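Local coordinates for protein transcriptional regulator (Corynebacterium diphtheriae, PDB 3LMM) that is of unknown function but probably acts as a transcriptional regulator, carrying a Schlafen AlbA_2-type region and helix-turn-helix-like regions, at residues 177-188 against 222-233. Sequence-based numbering, arbitrary orientation.
Sequences MAQVTTATLGDA and GFLSQAGKLLFT
Leu224 O takes two bonds from Thr181: the backbone N lies nearly in line with the carbonyl at 3.2 Å, and OG1 comes from above the carbonyl plane at 2.8 Å. With chi1 at 74°, Thr181 OG1 sits between its own N and carbonyl carbon, where it also accepts from Ala183 N and closes an ST turn. Here the chain turns a corner, bringing Ala183 O back to Leu224 N at 2.8 Å, with a fairly straight N-H (158°). Thr181 CG2, anti to the carbonyl carbon, meets Gln226 OE1, the two side chains crossing at about a right angle. Val180 CG1 packs on Phe223 CB at 3.6 Å. Ala183 CB touches Leu224 CD1, and Leu212 of helix 208-214 also packs on this leucine. Asp187 OD1 accepts from Thr184 N, just before the 3-10 segment 185-187. At the far end, Met177 CG rests on Ala227 CB, while Met177 O and Gln179 O receive weak bonds from Ala227 N and Gln226 N at the start of helix 226-232. Met177 also packs against Ala358 and Leu359 of helix 357-365. The contact thus joins an ST turn at Thr181 to a weakly bonded antiparallel pairing, Val180 with Ser225, whose 223-225 side runs on into a helix N-capped by Ser225 OG through Gly228 N.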
HETATM    1  N   MSE A 177     -15.858  -4.924 -10.083  1.00 16.81           N
HETATM    2  CA  MSE A 177     -15.739  -6.013  -9.130  1.00 23.62           C
HETATM    3  C   MSE A 177     -16.652  -5.839  -7.921  1.00 27.66           C
HETATM    4  O   MSE A 177     -16.707  -6.703  -7.033  1.00 25.17           O
HETATM    5  CB  MSE A 177     -14.278  -6.140  -8.700  1.00 22.03           C
HETATM    6  CG  MSE A 177     -13.919  -7.486  -8.120  1.00 32.86           C
HETATM    7 SE   MSE A 177     -14.169  -8.951  -9.364  1.00 43.94          SE
HETATM    8  CE  MSE A 177     -12.592  -8.727 -10.431  1.00 34.63           C
ATOM      9  N   ALA A 178     -17.387  -4.729  -7.899  1.00 31.63           N
ATOM     10  CA  ALA A 178     -18.312  -4.420  -6.801  1.00 35.73           C
ATOM     11  C   ALA A 178     -19.766  -4.537  -7.231  1.00 29.00           C
ATOM     12  O   ALA A 178     -20.668  -4.451  -6.400  1.00 18.85           O
ATOM     13  CB  ALA A 178     -18.043  -3.010  -6.271  1.00 29.31           C
ATOM     14  N   GLN A 179     -19.978  -4.742  -8.528  1.00 29.50           N
ATOM     15  CA  GLN A 179     -21.322  -4.858  -9.082  1.00 36.09           C
ATOM     16  C   GLN A 179     -22.100  -6.042  -8.512  1.00 32.72           C
ATOM     17  O   GLN A 179     -21.502  -7.031  -8.103  1.00 42.08           O
ATOM     18  CB  GLN A 179     -21.246  -4.990 -10.598  1.00 42.24           C
ATOM     19  CG  GLN A 179     -22.595  -5.079 -11.273  1.00 50.94           C
ATOM     20  CD  GLN A 179     -22.485  -5.349 -12.757  1.00 56.15           C
ATOM     21  OE1 GLN A 179     -22.152  -4.457 -13.539  1.00 52.28           O
ATOM     22  NE2 GLN A 179     -22.739  -6.596 -13.152  1.00 59.65           N
ATOM     23  N   VAL A 180     -23.428  -5.941  -8.490  1.00 27.40           N
ATOM     24  CA  VAL A 180     -24.253  -7.023  -7.960  1.00 27.89           C
ATOM     25  C   VAL A 180     -24.345  -8.179  -8.936  1.00 31.16           C
ATOM     26  O   VAL A 180     -24.382  -7.968 -10.148  1.00 35.40           O
ATOM     27  CB  VAL A 180     -25.696  -6.566  -7.645  1.00 31.10           C
ATOM     28  CG1 VAL A 180     -26.491  -7.734  -7.060  1.00 17.15           C
ATOM     29  CG2 VAL A 180     -25.679  -5.406  -6.651  1.00 47.51           C
ATOM     30  N   THR A 181     -24.363  -9.397  -8.400  1.00 30.80           N
ATOM     31  CA  THR A 181     -24.476 -10.604  -9.213  1.00 26.99           C
ATOM     32  C   THR A 181     -25.728 -11.352  -8.748  1.00 33.31           C
ATOM     33  O   THR A 181     -26.439 -10.898  -7.843  1.00 31.43           O
ATOM     34  CB  THR A 181     -23.283 -11.549  -9.023  1.00 25.93           C
ATOM     35  OG1 THR A 181     -23.385 -12.189  -7.747  1.00 19.02           O
ATOM     36  CG2 THR A 181     -21.970 -10.783  -9.093  1.00 22.78           C
ATOM     37  N   THR A 182     -25.986 -12.502  -9.367  1.00 26.58           N
ATOM     38  CA  THR A 182     -27.145 -13.322  -9.041  1.00 24.01           C
ATOM     39  C   THR A 182     -26.833 -14.377  -7.993  1.00 28.41           C
ATOM     40  O   THR A 182     -27.702 -15.179  -7.624  1.00 29.70           O
ATOM     41  CB  THR A 182     -27.654 -14.032 -10.274  1.00 21.69           C
ATOM     42  OG1 THR A 182     -26.590 -14.791 -10.856  1.00 32.25           O
ATOM     43  CG2 THR A 182     -28.162 -13.023 -11.280  1.00 31.54           C
ATOM     44  N   ALA A 183     -25.588 -14.364  -7.517  1.00 31.71           N
ATOM     45  CA  ALA A 183     -25.110 -15.308  -6.516  1.00 23.58           C
ATOM     46  C   ALA A 183     -25.622 -14.911  -5.151  1.00 30.04           C
ATOM     47  O   ALA A 183     -25.610 -13.733  -4.790  1.00 33.41           O
ATOM     48  CB  ALA A 183     -23.605 -15.334  -6.514  1.00 10.45           C
ATOM     49  N   THR A 184     -26.076 -15.909  -4.404  1.00 34.16           N
ATOM     50  CA  THR A 184     -26.621 -15.713  -3.067  1.00 35.56           C
ATOM     51  C   THR A 184     -25.805 -16.459  -1.996  1.00 35.71           C
ATOM     52  O   THR A 184     -24.862 -17.184  -2.315  1.00 30.15           O
ATOM     53  CB  THR A 184     -28.093 -16.185  -3.035  1.00 33.97           C
ATOM     54  OG1 THR A 184     -28.188 -17.499  -3.600  1.00 37.20           O
ATOM     55  CG2 THR A 184     -28.956 -15.254  -3.847  1.00 32.17           C
ATOM     56  N   LEU A 185     -26.168 -16.266  -0.731  1.00 27.01           N
ATOM     57  CA  LEU A 185     -25.473 -16.910   0.374  1.00 24.72           C
ATOM     58  C   LEU A 185     -25.352 -18.420   0.166  1.00 32.81           C
ATOM     59  O   LEU A 185     -24.364 -19.042   0.567  1.00 25.40           O
ATOM     60  CB  LEU A 185     -26.208 -16.636   1.689  1.00 21.61           C
ATOM     61  CG  LEU A 185     -25.745 -17.411   2.936  1.00 27.57           C
ATOM     62  CD1 LEU A 185     -25.154 -16.461   3.959  1.00 12.21           C
ATOM     63  CD2 LEU A 185     -26.940 -18.159   3.536  1.00 35.07           C
ATOM     64  N   GLY A 186     -26.360 -19.005  -0.470  1.00 31.86           N
ATOM     65  CA  GLY A 186     -26.350 -20.435  -0.712  1.00 29.77           C
ATOM     66  C   GLY A 186     -25.282 -20.892  -1.686  1.00 31.06           C
ATOM     67  O   GLY A 186     -25.036 -22.092  -1.823  1.00 33.19           O
ATOM     68  N   ASP A 187     -24.646 -19.943  -2.366  1.00 30.16           N
ATOM     69  CA  ASP A 187     -23.609 -20.266  -3.340  1.00 26.99           C
ATOM     70  C   ASP A 187     -22.219 -20.242  -2.712  1.00 24.75           C
ATOM     71  O   ASP A 187     -21.256 -20.708  -3.313  1.00 27.19           O
ATOM     72  CB  ASP A 187     -23.668 -19.281  -4.515  1.00 31.47           C
ATOM     73  CG  ASP A 187     -24.936 -19.427  -5.354  1.00 44.21           C
ATOM     74  OD1 ASP A 187     -25.599 -18.392  -5.617  1.00 46.52           O
ATOM     75  OD2 ASP A 187     -25.264 -20.570  -5.758  1.00 46.02           O
ATOM     76  N   ALA A 188     -22.124 -19.693  -1.506  1.00 21.41           N
ATOM     77  CA  ALA A 188     -20.855 -19.615  -0.796  1.00 22.79           C
ATOM     78  C   ALA A 188     -20.472 -20.979  -0.231  1.00 33.15           C
ATOM     79  O   ALA A 188     -21.220 -21.568   0.556  1.00 40.37           O
ATOM     80  CB  ALA A 188     -20.957 -18.609   0.325  1.00 24.94           C
ATOM     81  N   GLY A 222     -29.368  -9.854  -0.320  1.00 42.14           N
ATOM     82  CA  GLY A 222     -28.808 -11.182  -0.128  1.00 38.91           C
ATOM     83  C   GLY A 222     -27.979 -11.641  -1.309  1.00 34.02           C
ATOM     84  O   GLY A 222     -27.779 -12.839  -1.511  1.00 34.29           O
ATOM     85  N   PHE A 223     -27.497 -10.685  -2.094  1.00 34.44           N
ATOM     86  CA  PHE A 223     -26.688 -11.003  -3.266  1.00 31.35           C
ATOM     87  C   PHE A 223     -25.204 -10.741  -3.027  1.00 24.41           C
ATOM     88  O   PHE A 223     -24.844  -9.858  -2.262  1.00 22.57           O
ATOM     89  CB  PHE A 223     -27.181 -10.192  -4.467  1.00 33.26           C
ATOM     90  CG  PHE A 223     -28.493 -10.670  -5.017  1.00 36.92           C
ATOM     91  CD1 PHE A 223     -28.533 -11.737  -5.905  1.00 31.51           C
ATOM     92  CD2 PHE A 223     -29.690 -10.075  -4.631  1.00 36.34           C
ATOM     93  CE1 PHE A 223     -29.744 -12.203  -6.399  1.00 33.26           C
ATOM     94  CE2 PHE A 223     -30.908 -10.540  -5.123  1.00 35.26           C
ATOM     95  CZ  PHE A 223     -30.931 -11.607  -6.009  1.00 31.13           C
ATOM     96  N   LEU A 224     -24.343 -11.520  -3.668  1.00 18.49           N
ATOM     97  CA  LEU A 224     -22.915 -11.326  -3.502  1.00 15.02           C
ATOM     98  C   LEU A 224     -22.419 -10.405  -4.589  1.00 14.66           C
ATOM     99  O   LEU A 224     -22.958 -10.395  -5.694  1.00 11.95           O
ATOM    100  CB  LEU A 224     -22.174 -12.651  -3.621  1.00 15.50           C
ATOM    101  CG  LEU A 224     -22.428 -13.716  -2.565  1.00 16.70           C
ATOM    102  CD1 LEU A 224     -21.720 -14.987  -2.986  1.00  1.00           C
ATOM    103  CD2 LEU A 224     -21.931 -13.228  -1.216  1.00  8.88           C
ATOM    104  N   SER A 225     -21.397  -9.617  -4.282  1.00 17.81           N
ATOM    105  CA  SER A 225     -20.843  -8.736  -5.293  1.00 16.64           C
ATOM    106  C   SER A 225     -20.002  -9.604  -6.192  1.00 13.69           C
ATOM    107  O   SER A 225     -19.868 -10.807  -5.971  1.00  4.65           O
ATOM    108  CB  SER A 225     -19.962  -7.658  -4.662  1.00 24.46           C
ATOM    109  OG  SER A 225     -18.865  -8.221  -3.962  1.00 20.73           O
ATOM    110  N   GLN A 226     -19.417  -8.982  -7.197  1.00 18.84           N
ATOM    111  CA  GLN A 226     -18.579  -9.709  -8.129  1.00 27.33           C
ATOM    112  C   GLN A 226     -17.303 -10.200  -7.419  1.00 24.50           C
ATOM    113  O   GLN A 226     -16.806 -11.289  -7.698  1.00 15.09           O
ATOM    114  CB  GLN A 226     -18.234  -8.799  -9.313  1.00 33.43           C
ATOM    115  CG  GLN A 226     -17.790  -9.531 -10.572  1.00 38.89           C
ATOM    116  CD  GLN A 226     -18.891 -10.369 -11.183  1.00 33.39           C
ATOM    117  OE1 GLN A 226     -19.931  -9.848 -11.586  1.00 29.90           O
ATOM    118  NE2 GLN A 226     -18.662 -11.678 -11.267  1.00 37.08           N
ATOM    119  N   ALA A 227     -16.786  -9.400  -6.490  1.00 17.61           N
ATOM    120  CA  ALA A 227     -15.591  -9.796  -5.755  1.00 26.15           C
ATOM    121  C   ALA A 227     -15.937 -10.854  -4.712  1.00 26.15           C
ATOM    122  O   ALA A 227     -15.111 -11.699  -4.362  1.00 28.94           O
ATOM    123  CB  ALA A 227     -14.949  -8.593  -5.074  1.00 13.62           C
ATOM    124  N   GLY A 228     -17.164 -10.791  -4.211  1.00 24.48           N
ATOM    125  CA  GLY A 228     -17.593 -11.744  -3.211  1.00 26.84           C
ATOM    126  C   GLY A 228     -17.854 -13.081  -3.858  1.00 36.11           C
ATOM    127  O   GLY A 228     -17.557 -14.124  -3.283  1.00 44.76           O
ATOM    128  N   LYS A 229     -18.421 -13.054  -5.060  1.00 34.38           N
ATOM    129  CA  LYS A 229     -18.715 -14.284  -5.787  1.00 33.39           C
ATOM    130  C   LYS A 229     -17.400 -14.954  -6.190  1.00 36.05           C
ATOM    131  O   LYS A 229     -17.234 -16.167  -6.052  1.00 35.69           O
ATOM    132  CB  LYS A 229     -19.547 -13.966  -7.042  1.00 32.99           C
ATOM    133  CG  LYS A 229     -19.660 -15.096  -8.079  1.00 25.47           C
ATOM    134  CD  LYS A 229     -20.504 -14.645  -9.271  1.00 21.92           C
ATOM    135  CE  LYS A 229     -20.596 -15.688 -10.397  1.00 23.38           C
ATOM    136  NZ  LYS A 229     -19.405 -15.764 -11.307  1.00 24.75           N
ATOM    137  N   LEU A 230     -16.463 -14.145  -6.667  1.00 28.36           N
ATOM    138  CA  LEU A 230     -15.177 -14.644  -7.113  1.00 21.76           C
ATOM    139  C   LEU A 230     -14.389 -15.289  -5.981  1.00 21.44           C
ATOM    140  O   LEU A 230     -13.653 -16.254  -6.193  1.00 24.96           O
ATOM    141  CB  LEU A 230     -14.388 -13.484  -7.728  1.00 17.78           C
ATOM    142  CG  LEU A 230     -13.187 -13.696  -8.663  1.00 14.26           C
ATOM    143  CD1 LEU A 230     -11.924 -13.257  -7.979  1.00 16.27           C
ATOM    144  CD2 LEU A 230     -13.101 -15.139  -9.091  1.00 16.05           C
ATOM    145  N   LEU A 231     -14.569 -14.778  -4.771  1.00 24.10           N
ATOM    146  CA  LEU A 231     -13.839 -15.309  -3.622  1.00 26.64           C
ATOM    147  C   LEU A 231     -14.444 -16.485  -2.849  1.00 25.87           C
ATOM    148  O   LEU A 231     -13.712 -17.381  -2.433  1.00 25.52           O
ATOM    149  CB  LEU A 231     -13.515 -14.177  -2.642  1.00 19.25           C
ATOM    150  CG  LEU A 231     -12.025 -13.803  -2.600  1.00 21.93           C
ATOM    151  CD1 LEU A 231     -11.513 -13.557  -4.009  1.00 17.10           C
ATOM    152  CD2 LEU A 231     -11.821 -12.577  -1.731  1.00 13.96           C
ATOM    153  N   PHE A 232     -15.761 -16.501  -2.662  1.00 22.27           N
ATOM    154  CA  PHE A 232     -16.376 -17.587  -1.914  1.00 17.02           C
ATOM    155  C   PHE A 232     -17.187 -18.580  -2.739  1.00 19.45           C
ATOM    156  O   PHE A 232     -17.820 -19.485  -2.190  1.00 18.96           O
ATOM    157  CB  PHE A 232     -17.249 -17.017  -0.812  1.00  1.00           C
ATOM    158  CG  PHE A 232     -16.485 -16.244   0.211  1.00 12.17           C
ATOM    159  CD1 PHE A 232     -16.236 -14.889   0.044  1.00 11.73           C
ATOM    160  CD2 PHE A 232     -16.023 -16.869   1.362  1.00 14.55           C
ATOM    161  CE1 PHE A 232     -15.539 -14.160   1.018  1.00 12.46           C
ATOM    162  CE2 PHE A 232     -15.323 -16.151   2.341  1.00 11.07           C
ATOM    163  CZ  PHE A 232     -15.084 -14.794   2.170  1.00  5.45           C
ATOM    164  N   THR A 233     -17.147 -18.418  -4.055  1.00 23.83           N
ATOM    165  CA  THR A 233     -17.880 -19.269  -4.985  1.00 25.27           C
ATOM    166  C   THR A 233     -16.945 -19.889  -6.008  1.00 31.14           C
ATOM    167  O   THR A 233     -16.030 -19.226  -6.503  1.00 40.98           O
ATOM    168  CB  THR A 233     -18.937 -18.444  -5.742  1.00 26.16           C
ATOM    169  OG1 THR A 233     -20.079 -18.244  -4.899  1.00 14.93           O
ATOM    170  CG2 THR A 233     -19.344 -19.131  -7.036  1.00 24.36           C
TER
HETATM  171  O   HOH W   1     -28.827 -15.401  -0.010  1.00 21.97           O